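Side-chain contacts in aldehyde dehydrogenase (Listeria monocytogenes, PDB 3K9D), which probably acts as an oxidoreductase on aldehyde or oxo groups, with NAD or NADP as the electron acceptor: residues S242-N247 / A322-A327; K289-P294 / P300-K305; Q308-L313 / A344-F349; A327-T330 / K335-Y338. One frame throughout, in Å; residues are numbered along the deposited sequence.

Overall arrangement
Following the chain, contact 1 joins the C-terminal end of helix 232-243 to the start of strand 324-328 and so closes a loop of 74 residues. Contact 2 lies wholly within that loop: the end of helix 281-291 meets the turn that leads to helix 307-313. Contact 3 crosses contact 1, since helix 307-313 lies inside the loop while its partner, the start of strand 346-352, lies beyond it. Contact 4 begins at Ala327, where contact 1 ends, and closes a short loop within the span of contact 3. Contacts 1 and 3 bring two helices to neighbouring strands 324-328 and 346-352 of one parallel sheet, contact 4 folds a loop onto the first, and contact 2 joins helix to loop.

Contact 1. Residues S242-N247 / A322-A327; sequences SKTFDN and ARVLIA
The C-terminal end of helix 232-243 meets the entry to strand 324-328, a helix-to-sheet contact in the seven-stranded parallel sheet of the aldehyde dehydrogenase fold, and Thr244, Arg323, Lys243 and Val324 carry it. Thr244 works with both of its branches. Its OG1 is reached by NH2 of Arg323 at 3.1 Å in a weak hydrogen bond, bent to 130° at the hydrogen and oblique to the guanidinium plane. The same oxygen hydrogen-bonds to the carbonyl of Leu240 one turn back, so the hydroxyl donates to that carbonyl and accepts from the arginine. A turn at chi3 of Arg323 (65°) folds the guanidinium back toward the threonine. The methyl CG2 of Thr244 lies 3.3 Å from O of Arg323 and 3.8 Å from CG1 of Val324, with the two side chains nearly at right angles. Lys243 adds its CG, 3.9 Å from that same CG1, and its chain then bends at chi2 (59°) and leads away to bond the carbonyl of Glu254. Val324 CG1 thus meets aliphatic carbon from two consecutive residues. On the strand side, Val324 also packs on Ala276 of strand 276-278, and Leu325 is hydrogen-bonded through its backbone to Leu347 of strand 346-352; beyond the helix end, Phe245 packs against helix 67-85 and against Leu452 of the second subunit.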
loop_
_atom_site.group_PDB
_atom_site.type_symbol
_atom_site.label_atom_id
_atom_site.label_comp_id
_atom_site.label_asym_id
_atom_site.label_seq_id
_atom_site.Cartn_x
_atom_site.Cartn_y
_atom_site.Cartn_z
ATOM N N SER A 242 8.119 -25.181 -16.338
ATOM C CA SER A 242 7.612 -24.491 -15.152
ATOM C C SER A 242 6.948 -25.424 -14.142
ATOM O O SER A 242 7.244 -25.379 -12.948
ATOM C CB SER A 242 6.650 -23.385 -15.598
ATOM O OG SER A 242 5.600 -23.182 -14.683
ATOM N N LYS A 243 6.060 -26.279 -14.629
ATOM C CA LYS A 243 5.246 -27.107 -13.757
ATOM C C LYS A 243 6.053 -28.184 -13.018
ATOM O O LYS A 243 5.713 -28.532 -11.883
ATOM C CB LYS A 243 4.046 -27.687 -14.542
ATOM C CG LYS A 243 3.032 -28.422 -13.727
ATOM C CD LYS A 243 2.468 -27.516 -12.674
ATOM C CE LYS A 243 1.458 -28.241 -11.877
ATOM N NZ LYS A 243 0.844 -27.432 -10.780
ATOM N N THR A 244 7.135 -28.669 -13.640
ATOM C CA THR A 244 8.039 -29.624 -12.990
ATOM C C THR A 244 9.184 -28.972 -12.208
ATOM O O THR A 244 9.881 -29.655 -11.464
ATOM C CB THR A 244 8.678 -30.606 -14.004
ATOM O OG1 THR A 244 9.519 -29.872 -14.896
ATOM C CG2 THR A 244 7.616 -31.329 -14.817
ATOM N N PHE A 245 9.390 -27.666 -12.392
ATOM C CA PHE A 245 10.450 -26.929 -11.704
ATOM C C PHE A 245 10.286 -26.956 -10.182
ATOM O O PHE A 245 9.320 -26.409 -9.654
ATOM C CB PHE A 245 10.528 -25.476 -12.192
ATOM C CG PHE A 245 11.780 -24.763 -11.757
ATOM C CD1 PHE A 245 12.986 -24.985 -12.418
ATOM C CD2 PHE A 245 11.759 -23.882 -10.694
ATOM C CE1 PHE A 245 14.141 -24.343 -12.023
ATOM C CE2 PHE A 245 12.924 -23.235 -10.291
ATOM C CZ PHE A 245 14.108 -23.467 -10.961
ATOM N N ASP A 246 11.237 -27.608 -9.506
ATOM C CA ASP A 246 11.218 -27.832 -8.055
ATOM C C ASP A 246 9.980 -28.627 -7.608
ATOM O O ASP A 246 9.460 -28.420 -6.511
ATOM C CB ASP A 246 11.356 -26.493 -7.298
ATOM C CG ASP A 246 11.928 -26.656 -5.899
ATOM O OD1 ASP A 246 12.944 -27.361 -5.755
ATOM O OD2 ASP A 246 11.373 -26.060 -4.947
ATOM N N ASN A 247 9.518 -29.535 -8.478
ATOM C CA ASN A 247 8.219 -30.230 -8.343
ATOM C C ASN A 247 7.014 -29.294 -8.067
ATOM O O ASN A 247 6.153 -29.618 -7.259
ATOM C CB ASN A 247 8.286 -31.348 -7.277
ATOM C CG ASN A 247 9.418 -32.346 -7.521
ATOM O OD1 ASN A 247 9.693 -32.717 -8.650
ATOM N ND2 ASN A 247 10.055 -32.790 -6.454
ATOM N N ALA A 322 7.104 -40.491 -16.165
ATOM C CA ALA A 322 6.038 -39.481 -16.168
ATOM C C ALA A 322 6.500 -38.212 -15.447
ATOM O O ALA A 322 6.967 -38.273 -14.308
ATOM C CB ALA A 322 4.767 -40.033 -15.553
ATOM N N ARG A 323 6.377 -37.080 -16.144
ATOM C CA ARG A 323 6.848 -35.774 -15.685
ATOM C C ARG A 323 5.781 -34.980 -14.937
ATOM O O ARG A 323 6.112 -34.208 -14.033
ATOM C CB ARG A 323 7.341 -34.942 -16.865
ATOM C CG ARG A 323 8.615 -35.479 -17.542
ATOM C CD ARG A 323 9.214 -34.440 -18.492
ATOM N NE ARG A 323 9.675 -33.251 -17.770
ATOM C CZ ARG A 323 10.006 -32.090 -18.335
ATOM N NH1 ARG A 323 9.928 -31.927 -19.645
ATOM N NH2 ARG A 323 10.402 -31.072 -17.578
ATOM N N VAL A 324 4.521 -35.170 -15.328
ATOM C CA VAL A 324 3.350 -34.534 -14.692
ATOM C C VAL A 324 2.148 -35.466 -14.837
ATOM O O VAL A 324 2.067 -36.274 -15.778
ATOM C CB VAL A 324 2.927 -33.140 -15.315
ATOM C CG1 VAL A 324 3.904 -31.994 -14.989
ATOM C CG2 VAL A 324 2.669 -33.250 -16.812
ATOM N N LEU A 325 1.204 -35.331 -13.915
ATOM C CA LEU A 325 -0.046 -36.044 -13.987
ATOM C C LEU A 325 -1.105 -35.059 -14.410
ATOM O O LEU A 325 -1.214 -33.979 -13.831
ATOM C CB LEU A 325 -0.382 -36.689 -12.636
ATOM C CG LEU A 325 0.633 -37.737 -12.153
ATOM C CD1 LEU A 325 0.287 -38.216 -10.744
ATOM C CD2 LEU A 325 0.735 -38.921 -13.130
ATOM N N ILE A 326 -1.856 -35.421 -15.452
ATOM C CA ILE A 326 -2.899 -34.563 -16.009
ATOM C C ILE A 326 -4.287 -35.221 -15.958
ATOM O O ILE A 326 -4.498 -36.333 -16.462
ATOM C CB ILE A 326 -2.557 -34.106 -17.452
ATOM C CG1 ILE A 326 -1.106 -33.634 -17.542
ATOM C CG2 ILE A 326 -3.504 -32.981 -17.922
ATOM C CD1 ILE A 326 -0.733 -32.936 -18.861
ATOM N N ALA A 327 -5.223 -34.512 -15.331
ATOM C CA ALA A 327 -6.597 -34.949 -15.199
ATOM C C ALA A 327 -7.482 -34.022 -15.998
ATOM O O ALA A 327 -7.452 -32.808 -15.799
ATOM C CB ALA A 327 -7.012 -34.916 -13.740
#

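Contact 2. Residues K289-P294 / P300-K305; sequences KFILRP and PAIVGK
The Phe290 ring and the Ile302 side chain run antiparallel past one another where the end of helix 281-291 faces the short 3-10 segment 300-302. With CG of Phe290 opposite the backbone N (chi1 -179°), the ring swings out toward the 3-10 segment. Its CE2 meets CG2 of Ile302 at 3.8 Å, the methyl standing at the ring edge and near its plane, while CB of Ala301 comes to 4.3 Å of CZ of Phe290. Ile302 holds its CG1 between its own N and carbonyl carbon (chi1 67°), and CD1 at the end of that branch reaches 4.4 Å from CG1 of Ile291. Arg293 makes a separate contact, with Pro300. Its chain bends at chi2 and chi3 and brings one guanidinium face over CD of Pro300, which stands 3.3 Å from NH2 of Arg293 and off the centre of that plane. Asn299 bridges the two segments, its ND2 bonding O of Phe290 and its OD1 bonding N of Ala301. The chemistry is therefore divided: the side chains meet across the contact through carbon alone, apart from the arginine plane on the proline CH2, and Asn299 of the connecting loop supplies polar ties to both segments.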
loop_
_atom_site.group_PDB
_atom_site.type_symbol
_atom_site.label_atom_id
_atom_site.label_comp_id
_atom_site.label_asym_id
_atom_site.label_seq_id
_atom_site.Cartn_x
_atom_site.Cartn_y
_atom_site.Cartn_z
ATOM N N LYS A 289 -9.823 -37.496 -4.588
ATOM C CA LYS A 289 -10.181 -37.857 -3.207
ATOM C C LYS A 289 -8.996 -37.695 -2.248
ATOM O O LYS A 289 -9.156 -37.186 -1.136
ATOM C CB LYS A 289 -10.733 -39.288 -3.150
ATOM C CG LYS A 289 -12.107 -39.454 -3.804
ATOM C CD LYS A 289 -12.599 -40.893 -3.715
ATOM C CE LYS A 289 -13.960 -41.042 -4.358
ATOM N NZ LYS A 289 -14.310 -42.472 -4.613
ATOM N N PHE A 290 -7.803 -38.090 -2.691
ATOM C CA PHE A 290 -6.581 -37.921 -1.882
ATOM C C PHE A 290 -6.126 -36.457 -1.683
ATOM O O PHE A 290 -5.742 -36.062 -0.572
ATOM C CB PHE A 290 -5.429 -38.756 -2.456
ATOM C CG PHE A 290 -4.166 -38.654 -1.659
ATOM C CD1 PHE A 290 -4.028 -39.357 -0.460
ATOM C CD2 PHE A 290 -3.124 -37.836 -2.085
ATOM C CE1 PHE A 290 -2.860 -39.249 0.309
ATOM C CE2 PHE A 290 -1.953 -37.728 -1.334
ATOM C CZ PHE A 290 -1.826 -38.429 -0.128
ATOM N N ILE A 291 -6.152 -35.681 -2.767
ATOM C CA ILE A 291 -5.766 -34.269 -2.781
ATOM C C ILE A 291 -6.663 -33.378 -1.887
ATOM O O ILE A 291 -6.157 -32.519 -1.141
ATOM C CB ILE A 291 -5.783 -33.700 -4.237
ATOM C CG1 ILE A 291 -4.592 -34.180 -5.064
ATOM C CG2 ILE A 291 -5.742 -32.190 -4.241
ATOM C CD1 ILE A 291 -4.664 -33.687 -6.521
ATOM N N LEU A 292 -7.981 -33.579 -1.965
ATOM C CA LEU A 292 -8.921 -32.748 -1.214
ATOM C C LEU A 292 -9.260 -33.352 0.152
ATOM O O LEU A 292 -9.845 -34.435 0.230
ATOM C CB LEU A 292 -10.193 -32.478 -2.023
ATOM C CG LEU A 292 -11.247 -31.570 -1.360
ATOM C CD1 LEU A 292 -10.760 -30.129 -1.231
ATOM C CD2 LEU A 292 -12.580 -31.622 -2.085
ATOM N N ARG A 293 -8.870 -32.635 1.208
ATOM C CA ARG A 293 -9.134 -32.996 2.603
ATOM C C ARG A 293 -10.608 -32.734 2.970
ATOM O O ARG A 293 -11.262 -31.898 2.327
ATOM C CB ARG A 293 -8.177 -32.216 3.534
ATOM C CG ARG A 293 -7.091 -33.081 4.174
ATOM C CD ARG A 293 -5.701 -32.471 4.079
ATOM N NE ARG A 293 -5.232 -31.828 5.307
ATOM C CZ ARG A 293 -4.821 -30.563 5.379
ATOM N NH1 ARG A 293 -4.399 -30.054 6.522
ATOM N NH2 ARG A 293 -4.820 -29.801 4.297
ATOM N N PRO A 294 -11.145 -33.465 3.978
ATOM C CA PRO A 294 -12.535 -33.273 4.426
ATOM C C PRO A 294 -12.851 -31.905 5.052
ATOM O O PRO A 294 -14.022 -31.513 5.090
ATOM C CB PRO A 294 -12.728 -34.382 5.470
ATOM C CG PRO A 294 -11.661 -35.374 5.179
ATOM C CD PRO A 294 -10.500 -34.562 4.725
ATOM N N PRO A 300 -1.363 -31.187 2.169
ATOM C CA PRO A 300 0.039 -30.751 2.117
ATOM C C PRO A 300 1.032 -31.862 1.732
ATOM O O PRO A 300 2.147 -31.555 1.337
ATOM C CB PRO A 300 0.309 -30.274 3.545
ATOM C CG PRO A 300 -0.648 -31.030 4.384
ATOM C CD PRO A 300 -1.889 -31.128 3.546
ATOM N N ALA A 301 0.603 -33.126 1.824
ATOM C CA ALA A 301 1.449 -34.295 1.536
ATOM C C ALA A 301 1.973 -34.352 0.092
ATOM O O ALA A 301 2.949 -35.038 -0.192
ATOM C CB ALA A 301 0.698 -35.573 1.876
ATOM N N ILE A 302 1.324 -33.616 -0.804
ATOM C CA ILE A 302 1.673 -33.596 -2.223
ATOM C C ILE A 302 2.689 -32.506 -2.581
ATOM O O ILE A 302 3.312 -32.571 -3.646
ATOM C CB ILE A 302 0.405 -33.437 -3.123
ATOM C CG1 ILE A 302 -0.249 -32.054 -2.926
ATOM C CG2 ILE A 302 -0.579 -34.585 -2.880
ATOM C CD1 ILE A 302 -1.214 -31.625 -4.032
ATOM N N VAL A 303 2.861 -31.528 -1.684
ATOM C CA VAL A 303 3.580 -30.282 -1.981
ATOM C C VAL A 303 5.067 -30.505 -2.234
ATOM O O VAL A 303 5.772 -31.050 -1.383
ATOM C CB VAL A 303 3.359 -29.211 -0.871
ATOM C CG1 VAL A 303 4.261 -27.994 -1.086
ATOM C CG2 VAL A 303 1.882 -28.780 -0.826
ATOM N N GLY A 304 5.513 -30.103 -3.427
ATOM C CA GLY A 304 6.911 -30.223 -3.834
ATOM C C GLY A 304 7.439 -31.640 -3.984
ATOM O O GLY A 304 8.659 -31.862 -3.911
ATOM N N LYS A 305 6.530 -32.593 -4.211
ATOM C CA LYS A 305 6.921 -34.004 -4.296
ATOM C C LYS A 305 6.908 -34.496 -5.731
ATOM O O LYS A 305 6.207 -33.954 -6.580
ATOM C CB LYS A 305 6.041 -34.887 -3.407
ATOM C CG LYS A 305 6.050 -34.541 -1.909
ATOM C CD LYS A 305 7.448 -34.614 -1.290
ATOM C CE LYS A 305 7.378 -34.990 0.188
ATOM N NZ LYS A 305 8.714 -35.300 0.773
#

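Contact 3. Residues Q308-L313 / A344-F349; sequences QHIANL and APILAF
Ile310 alone brings helix 307-313 against the start of strand 346-352, and what it meets there is entirely apolar. Its two branches divide the work. The longer one points CD1 between two residues of the strand entry, 3.9 Å from CB of Ala344 and 3.9 Å from CD of Pro345, so that this methyl ends against a methyl and the rim of a proline ring. Chi1 of -66° sets CG1 opposite the carbonyl carbon and, with chi2 nearly extended at 159°, carries CD1 to that spot. The shorter branch, CG2 of Ile310, is 4.2 Å from CD1 of Ile346, a looser touch between two buried isoleucines. Hydrogen bonding shapes the strand entry itself. Pro345 is the centre of an inverse gamma turn, in which N of Ile346 bonds O of Ala344 at 2.6 Å; this kink puts Ala344 and Pro345 against the helix before the chain straightens into the strand. O of Ala344 also receives a weak hydrogen bond from NZ of Lys243. Around the contact, helix 281-291 backs the Ile310-Ile346 pair through Leu287, which packs against both. Pro345 rests on Val324 of the adjoining strand 324-328, and further along Ala348 is paired through its backbone with strand 256-260 on the opposite flank of strand 346-352.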
loop_
_atom_site.group_PDB
_atom_site.type_symbol
_atom_site.label_atom_id
_atom_site.label_comp_id
_atom_site.label_asym_id
_atom_site.label_seq_id
_atom_site.Cartn_x
_atom_site.Cartn_y
_atom_site.Cartn_z
ATOM N N GLN A 308 6.139 -39.847 -8.896
ATOM C CA GLN A 308 6.155 -41.195 -8.336
ATOM C C GLN A 308 5.699 -41.193 -6.886
ATOM O O GLN A 308 4.881 -42.016 -6.515
ATOM C CB GLN A 308 7.549 -41.829 -8.468
ATOM C CG GLN A 308 7.917 -42.230 -9.893
ATOM C CD GLN A 308 6.858 -43.099 -10.538
ATOM O OE1 GLN A 308 6.412 -44.092 -9.960
ATOM N NE2 GLN A 308 6.441 -42.723 -11.735
ATOM N N HIS A 309 6.210 -40.246 -6.099
ATOM C CA HIS A 309 5.889 -40.118 -4.669
ATOM C C HIS A 309 4.382 -39.946 -4.438
ATOM O O HIS A 309 3.786 -40.641 -3.601
ATOM C CB HIS A 309 6.660 -38.940 -4.068
ATOM C CG HIS A 309 6.468 -38.764 -2.594
ATOM N ND1 HIS A 309 7.343 -39.277 -1.663
ATOM C CD2 HIS A 309 5.517 -38.107 -1.890
ATOM C CE1 HIS A 309 6.933 -38.957 -0.449
ATOM N NE2 HIS A 309 5.824 -38.249 -0.561
ATOM N N ILE A 310 3.793 -39.024 -5.200
ATOM C CA ILE A 310 2.357 -38.713 -5.177
ATOM C C ILE A 310 1.524 -39.909 -5.642
ATOM O O ILE A 310 0.501 -40.240 -5.034
ATOM C CB ILE A 310 2.041 -37.476 -6.065
ATOM C CG1 ILE A 310 2.686 -36.214 -5.489
ATOM C CG2 ILE A 310 0.528 -37.274 -6.231
ATOM C CD1 ILE A 310 2.871 -35.099 -6.503
ATOM N N ALA A 311 1.995 -40.561 -6.699
ATOM C CA ALA A 311 1.336 -41.728 -7.247
ATOM C C ALA A 311 1.259 -42.826 -6.198
ATOM O O ALA A 311 0.212 -43.431 -6.036
ATOM C CB ALA A 311 2.051 -42.219 -8.501
ATOM N N ASN A 312 2.359 -43.046 -5.476
ATOM C CA ASN A 312 2.405 -44.014 -4.389
ATOM C C ASN A 312 1.448 -43.655 -3.258
ATOM O O ASN A 312 0.734 -44.522 -2.755
ATOM C CB ASN A 312 3.830 -44.136 -3.825
ATOM C CG ASN A 312 4.761 -44.932 -4.734
ATOM O OD1 ASN A 312 4.317 -45.623 -5.665
ATOM N ND2 ASN A 312 6.065 -44.846 -4.460
ATOM N N LEU A 313 1.442 -42.378 -2.865
ATOM C CA LEU A 313 0.549 -41.876 -1.815
ATOM C C LEU A 313 -0.934 -42.089 -2.157
ATOM O O LEU A 313 -1.737 -42.478 -1.293
ATOM C CB LEU A 313 0.831 -40.393 -1.525
ATOM C CG LEU A 313 2.061 -40.050 -0.678
ATOM C CD1 LEU A 313 2.305 -38.542 -0.706
ATOM C CD2 LEU A 313 1.895 -40.539 0.755
ATOM N N ALA A 344 2.445 -28.911 -6.952
ATOM C CA ALA A 344 2.898 -30.267 -7.247
ATOM C C ALA A 344 2.778 -30.468 -8.753
ATOM O O ALA A 344 1.965 -29.786 -9.391
ATOM C CB ALA A 344 2.005 -31.283 -6.508
ATOM N N PRO A 345 3.552 -31.421 -9.335
ATOM C CA PRO A 345 3.479 -31.709 -10.781
ATOM C C PRO A 345 2.145 -32.366 -11.200
ATOM O O PRO A 345 2.106 -33.484 -11.750
ATOM C CB PRO A 345 4.685 -32.641 -11.016
ATOM C CG PRO A 345 4.851 -33.358 -9.699
ATOM C CD PRO A 345 4.545 -32.287 -8.661
ATOM N N ILE A 346 1.051 -31.661 -10.914
ATOM C CA ILE A 346 -0.294 -32.104 -11.246
ATOM C C ILE A 346 -1.011 -30.975 -11.993
ATOM O O ILE A 346 -1.022 -29.828 -11.530
ATOM C CB ILE A 346 -1.139 -32.480 -9.974
ATOM C CG1 ILE A 346 -0.378 -33.444 -9.065
ATOM C CG2 ILE A 346 -2.526 -33.062 -10.389
ATOM C CD1 ILE A 346 -1.039 -33.707 -7.707
ATOM N N LEU A 347 -1.649 -31.323 -13.110
ATOM C CA LEU A 347 -2.442 -30.384 -13.902
ATOM C C LEU A 347 -3.884 -30.838 -14.131
ATOM O O LEU A 347 -4.141 -32.023 -14.318
ATOM C CB LEU A 347 -1.794 -30.179 -15.276
ATOM C CG LEU A 347 -0.479 -29.418 -15.344
ATOM C CD1 LEU A 347 0.152 -29.624 -16.706
ATOM C CD2 LEU A 347 -0.673 -27.916 -15.028
ATOM N N ALA A 348 -4.818 -29.884 -14.094
ATOM C CA ALA A 348 -6.116 -30.035 -14.765
ATOM C C ALA A 348 -6.010 -29.771 -16.258
ATOM O O ALA A 348 -5.123 -29.051 -16.707
ATOM C CB ALA A 348 -7.165 -29.094 -14.139
ATOM N N PHE A 349 -6.935 -30.338 -17.029
ATOM C CA PHE A 349 -6.980 -30.134 -18.480
ATOM C C PHE A 349 -8.422 -29.863 -18.946
ATOM O O PHE A 349 -9.270 -30.749 -18.882
ATOM C CB PHE A 349 -6.410 -31.360 -19.198
ATOM C CG PHE A 349 -6.140 -31.148 -20.665
ATOM C CD1 PHE A 349 -4.843 -30.927 -21.119
ATOM C CD2 PHE A 349 -7.181 -31.207 -21.605
ATOM C CE1 PHE A 349 -4.589 -30.733 -22.452
ATOM C CE2 PHE A 349 -6.925 -31.007 -22.952
ATOM C CZ PHE A 349 -5.634 -30.792 -23.374
#

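Contact 4. Residues A327-T330 / K335-Y338; sequences AEET and KIPY
A CH-pi contact with a water bridge beside it folds the loop that leaves strand 324-328 back over that strand's own end. Ala327 places its methyl over the middle of one face of the Tyr338 ring: CB is 3.6 Å from the ring centroid and only 14° off the normal. The phenol is fixed at its far end, where OH hydrogen-bonds to the carbonyl of Ala284 in helix 281-291, and its side chain also packs on Ile346 and Ala348 of strand 346-352. Glu329 comes to the edge of the same ring. With its chain bent at chi2 (59°), its carboxylate turns back toward the loop, at 35° to the plane of the phenol, and OE1 lies in the ring plane 3.6 Å from CD2 of Tyr338. CG2 of Ile336 touches the carboxylate too, 3.5 Å from OE1 of Glu329. Water 1 joins the sides: it donates to OE1 of Glu329 at 2.9 Å and accepts a longer bond from N of Tyr338 at 3.3 Å. The other carboxylate oxygen, OE2, takes N of Thr330 at 3.0 Å on its anti side, well out of the carboxylate plane, and N of Lys331 as well. Backbone amides thus hold both oxygens, one of them through water, which probably helps a carboxylate sit against apolar groups. The contact lies in the connection between the neighbouring parallel strands 324-328 and 346-352, a loop with a 3-10 segment where beta-alpha-beta connections of parallel sheets carry a helix.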
loop_
_atom_site.group_PDB
_atom_site.type_symbol
_atom_site.label_atom_id
_atom_site.label_comp_id
_atom_site.label_asym_id
_atom_site.label_seq_id
_atom_site.Cartn_x
_atom_site.Cartn_y
_atom_site.Cartn_z
ATOM N N ALA A 327 -5.223 -34.512 -15.331
ATOM C CA ALA A 327 -6.597 -34.949 -15.199
ATOM C C ALA A 327 -7.482 -34.022 -15.998
ATOM O O ALA A 327 -7.452 -32.808 -15.799
ATOM C CB ALA A 327 -7.012 -34.916 -13.740
ATOM N N GLU A 328 -8.259 -34.586 -16.913
ATOM C CA GLU A 328 -9.263 -33.805 -17.607
ATOM C C GLU A 328 -10.323 -33.352 -16.602
ATOM O O GLU A 328 -10.686 -34.099 -15.678
ATOM C CB GLU A 328 -9.858 -34.574 -18.792
ATOM C CG GLU A 328 -8.879 -34.669 -19.984
ATOM C CD GLU A 328 -9.502 -35.229 -21.242
ATOM O OE1 GLU A 328 -10.526 -34.689 -21.718
ATOM O OE2 GLU A 328 -8.945 -36.201 -21.778
ATOM N N GLU A 329 -10.763 -32.108 -16.755
ATOM C CA GLU A 329 -11.728 -31.504 -15.837
ATOM C C GLU A 329 -12.800 -30.741 -16.619
ATOM O O GLU A 329 -12.543 -30.257 -17.727
ATOM C CB GLU A 329 -10.987 -30.575 -14.862
ATOM C CG GLU A 329 -11.866 -29.931 -13.789
ATOM C CD GLU A 329 -12.562 -30.948 -12.923
ATOM O OE1 GLU A 329 -11.873 -31.583 -12.110
ATOM O OE2 GLU A 329 -13.795 -31.114 -13.050
ATOM N N THR A 330 -13.998 -30.633 -16.040
ATOM C CA THR A 330 -15.119 -29.889 -16.651
ATOM C C THR A 330 -15.704 -28.797 -15.724
ATOM O O THR A 330 -16.427 -27.897 -16.175
ATOM C CB THR A 330 -16.281 -30.839 -17.053
ATOM O OG1 THR A 330 -16.906 -31.366 -15.874
ATOM C CG2 THR A 330 -15.807 -32.002 -17.916
ATOM N N LYS A 335 -15.171 -27.698 -4.071
ATOM C CA LYS A 335 -15.327 -29.157 -4.022
ATOM C C LYS A 335 -14.652 -29.857 -5.213
ATOM O O LYS A 335 -14.778 -31.079 -5.375
ATOM C CB LYS A 335 -16.817 -29.540 -4.047
ATOM C CG LYS A 335 -17.808 -28.591 -3.355
ATOM C CD LYS A 335 -18.537 -27.688 -4.359
ATOM C CE LYS A 335 -18.211 -26.208 -4.149
ATOM N NZ LYS A 335 -18.805 -25.672 -2.881
ATOM N N ILE A 336 -13.972 -29.080 -6.054
ATOM C CA ILE A 336 -13.289 -29.592 -7.252
ATOM C C ILE A 336 -11.770 -29.325 -7.120
ATOM O O ILE A 336 -11.281 -28.254 -7.488
ATOM C CB ILE A 336 -13.923 -29.018 -8.563
ATOM C CG1 ILE A 336 -15.237 -29.739 -8.901
ATOM C CG2 ILE A 336 -13.028 -29.222 -9.761
ATOM C CD1 ILE A 336 -16.487 -29.174 -8.274
ATOM N N PRO A 337 -11.024 -30.296 -6.554
ATOM C CA PRO A 337 -9.577 -30.153 -6.290
ATOM C C PRO A 337 -8.684 -29.758 -7.492
ATOM O O PRO A 337 -7.717 -29.018 -7.305
ATOM C CB PRO A 337 -9.180 -31.534 -5.744
ATOM C CG PRO A 337 -10.265 -32.457 -6.177
ATOM C CD PRO A 337 -11.513 -31.609 -6.095
ATOM N N TYR A 338 -9.012 -30.210 -8.700
ATOM C CA TYR A 338 -8.215 -29.843 -9.898
ATOM C C TYR A 338 -8.338 -28.379 -10.336
ATOM O O TYR A 338 -7.438 -27.841 -11.003
ATOM C CB TYR A 338 -8.513 -30.784 -11.075
ATOM C CG TYR A 338 -8.093 -32.196 -10.783
ATOM C CD1 TYR A 338 -6.764 -32.493 -10.470
ATOM C CD2 TYR A 338 -9.020 -33.236 -10.794
ATOM C CE1 TYR A 338 -6.369 -33.795 -10.180
ATOM C CE2 TYR A 338 -8.634 -34.538 -10.491
ATOM C CZ TYR A 338 -7.303 -34.807 -10.195
ATOM O OH TYR A 338 -6.904 -36.096 -9.905
HETATM O O HOH W 1 -11.568 -32.153 -9.283
#